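Local coordinates for protein ribonucleoside-diphosphate reductase (Pseudomonas aeruginosa, PDB 5IM3) that probably reduces ribonucleoside diphosphates to the deoxyribonucleotides needed for DNA synthesis, and binds dATP as an allosteric nucleotide, at residues A[858-863]-A[892-897]. Numbering follows the deposited sequence.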
loop_
_atom_site.group_PDB
_atom_site.type_symbol
_atom_site.label_atom_id
_atom_site.label_comp_id
_atom_site.label_asym_id
_atom_site.label_seq_id
_atom_site.Cartn_x
_atom_site.Cartn_y
_atom_site.Cartn_z
ATOM N N TRP A 858 28.973 0.929 16.939
ATOM C CA TRP A 858 30.428 0.809 16.959
ATOM C C TRP A 858 31.088 1.991 16.260
ATOM O O TRP A 858 32.098 2.519 16.738
ATOM C CB TRP A 858 30.863 -0.503 16.306
ATOM C CG TRP A 858 30.354 -1.726 16.994
ATOM C CD1 TRP A 858 29.397 -2.582 16.536
ATOM C CD2 TRP A 858 30.778 -2.243 18.264
ATOM N NE1 TRP A 858 29.194 -3.593 17.441
ATOM C CE2 TRP A 858 30.029 -3.407 18.511
ATOM C CE3 TRP A 858 31.715 -1.828 19.217
ATOM C CZ2 TRP A 858 30.188 -4.166 19.669
ATOM C CZ3 TRP A 858 31.868 -2.582 20.368
ATOM C CH2 TRP A 858 31.111 -3.739 20.583
ATOM N N ILE A 859 30.530 2.420 15.125
ATOM C CA ILE A 859 31.117 3.522 14.368
ATOM C C ILE A 859 30.977 4.831 15.135
ATOM O O ILE A 859 31.868 5.689 15.096
ATOM C CB ILE A 859 30.465 3.612 12.974
ATOM C CG1 ILE A 859 30.489 2.250 12.273
ATOM C CG2 ILE A 859 31.168 4.653 12.114
ATOM C CD1 ILE A 859 31.869 1.664 12.105
ATOM N N VAL A 860 29.854 5.012 15.835
ATOM C CA VAL A 860 29.642 6.236 16.600
ATOM C C VAL A 860 30.567 6.277 17.809
ATOM O O VAL A 860 31.235 7.286 18.065
ATOM C CB VAL A 860 28.164 6.352 17.015
ATOM C CG1 VAL A 860 27.961 7.519 17.975
ATOM C CG2 VAL A 860 27.283 6.509 15.786
ATOM N N GLU A 861 30.609 5.185 18.579
ATOM C CA GLU A 861 31.444 5.154 19.777
ATOM C C GLU A 861 32.917 5.323 19.429
ATOM O O GLU A 861 33.664 5.984 20.160
ATOM C CB GLU A 861 31.225 3.849 20.540
ATOM C CG GLU A 861 30.216 3.954 21.670
ATOM C CD GLU A 861 30.691 4.863 22.788
ATOM O OE1 GLU A 861 31.904 5.159 22.841
ATOM O OE2 GLU A 861 29.849 5.286 23.608
ATOM N N ALA A 862 33.354 4.723 18.321
ATOM C CA ALA A 862 34.730 4.904 17.877
ATOM C C ALA A 862 34.999 6.363 17.537
ATOM O O ALA A 862 36.009 6.939 17.958
ATOM C CB ALA A 862 35.011 4.012 16.669
ATOM N N ALA A 863 34.096 6.980 16.771
ATOM C CA ALA A 863 34.256 8.388 16.434
ATOM C C ALA A 863 34.217 9.255 17.685
ATOM O O ALA A 863 34.946 10.248 17.784
ATOM C CB ALA A 863 33.173 8.814 15.446
ATOM N N TYR A 892 21.105 9.055 15.890
ATOM C CA TYR A 892 21.569 10.435 15.929
ATOM C C TYR A 892 21.361 11.091 17.289
ATOM O O TYR A 892 22.002 12.109 17.572
ATOM C CB TYR A 892 20.895 11.234 14.813
ATOM C CG TYR A 892 21.403 10.812 13.454
ATOM C CD1 TYR A 892 22.626 11.272 12.978
ATOM C CD2 TYR A 892 20.687 9.923 12.664
ATOM C CE1 TYR A 892 23.110 10.876 11.744
ATOM C CE2 TYR A 892 21.162 9.518 11.428
ATOM C CZ TYR A 892 22.374 9.994 10.973
ATOM O OH TYR A 892 22.851 9.594 9.742
ATOM N N ARG A 893 20.500 10.528 18.138
ATOM C CA ARG A 893 20.547 10.869 19.556
ATOM C C ARG A 893 21.866 10.417 20.171
ATOM O O ARG A 893 22.500 11.163 20.925
ATOM C CB ARG A 893 19.381 10.224 20.307
ATOM C CG ARG A 893 18.027 10.870 20.080
ATOM C CD ARG A 893 17.039 10.438 21.153
ATOM N NE ARG A 893 15.664 10.803 20.819
ATOM C CZ ARG A 893 14.701 11.003 21.713
ATOM N NH1 ARG A 893 14.954 10.886 23.012
ATOM N NH2 ARG A 893 13.481 11.334 21.310
ATOM N N MET A 894 22.288 9.188 19.860
ATOM C CA MET A 894 23.540 8.665 20.396
ATOM C C MET A 894 24.728 9.495 19.928
ATOM O O MET A 894 25.635 9.790 20.715
ATOM C CB MET A 894 23.706 7.202 19.980
ATOM C CG MET A 894 25.016 6.557 20.414
ATOM S SD MET A 894 25.232 4.904 19.720
ATOM C CE MET A 894 26.800 4.442 20.451
ATOM N N ALA A 895 24.744 9.871 18.648
ATOM C CA ALA A 895 25.835 10.690 18.129
ATOM C C ALA A 895 25.977 11.983 18.920
ATOM O O ALA A 895 27.092 12.391 19.270
ATOM C CB ALA A 895 25.602 10.995 16.649
ATOM N N TRP A 896 24.856 12.644 19.208
ATOM C CA TRP A 896 24.887 13.854 20.022
ATOM C C TRP A 896 25.246 13.529 21.467
ATOM O O TRP A 896 26.075 14.209 22.084
ATOM C CB TRP A 896 23.529 14.554 19.941
ATOM C CG TRP A 896 23.426 15.802 20.756
ATOM C CD1 TRP A 896 24.040 16.995 20.512
ATOM C CD2 TRP A 896 22.644 15.985 21.940
ATOM N NE1 TRP A 896 23.695 17.911 21.477
ATOM C CE2 TRP A 896 22.838 17.315 22.365
ATOM C CE3 TRP A 896 21.801 15.155 22.683
ATOM C CZ2 TRP A 896 22.222 17.831 23.501
ATOM C CZ3 TRP A 896 21.193 15.667 23.807
ATOM C CH2 TRP A 896 21.401 16.997 24.204
ATOM N N PHE A 897 24.635 12.483 22.020
ATOM C CA PHE A 897 24.880 12.115 23.411
ATOM C C PHE A 897 26.348 11.775 23.657
ATOM O O PHE A 897 26.832 11.908 24.787
ATOM C CB PHE A 897 23.977 10.936 23.788
ATOM C CG PHE A 897 23.947 10.630 25.257
ATOM C CD1 PHE A 897 23.308 11.480 26.144
ATOM C CD2 PHE A 897 24.536 9.477 25.748
ATOM C CE1 PHE A 897 23.273 11.194 27.496
ATOM C CE2 PHE A 897 24.503 9.188 27.096
ATOM C CZ PHE A 897 23.872 10.047 27.971
#
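Met894 puts CG anti to its backbone N (chi1 177°) and stays extended through to the methyl, while Val860 turns CG1 away from its own N (chi1 172°), and the two side chains reach each other between helices 856-866 and 885-897. This is the packing of two nearly parallel helices in the barrel domain of the reductase, their short segments running 14° apart with the axes 9.7 Å from each other. Val860 CG1 does most of the work on its helix. Resting over the backbone of Ala895, Val860 CG1 sits 3.8 Å from Ala895 CA. The same methyl, Val860 CG1, lies 3.9 Å from Met894 CG. From there the thioether runs on past the valine, with Met894 CE 4.1 Å from Val860 CG1. The contact is apolar throughout. Glu861 meets Met894 through its CG; its carboxylate turns to a salt bridge with Arg898, the residue that follows helix 885-897. On the far side of helix 885-897, Trp896 packs against Phe496 of helix 489-496. Where the methionine ends, its chain lies roughly at right angles to the glutamate, with Met894 CE 3.7 Å from Glu861 CG.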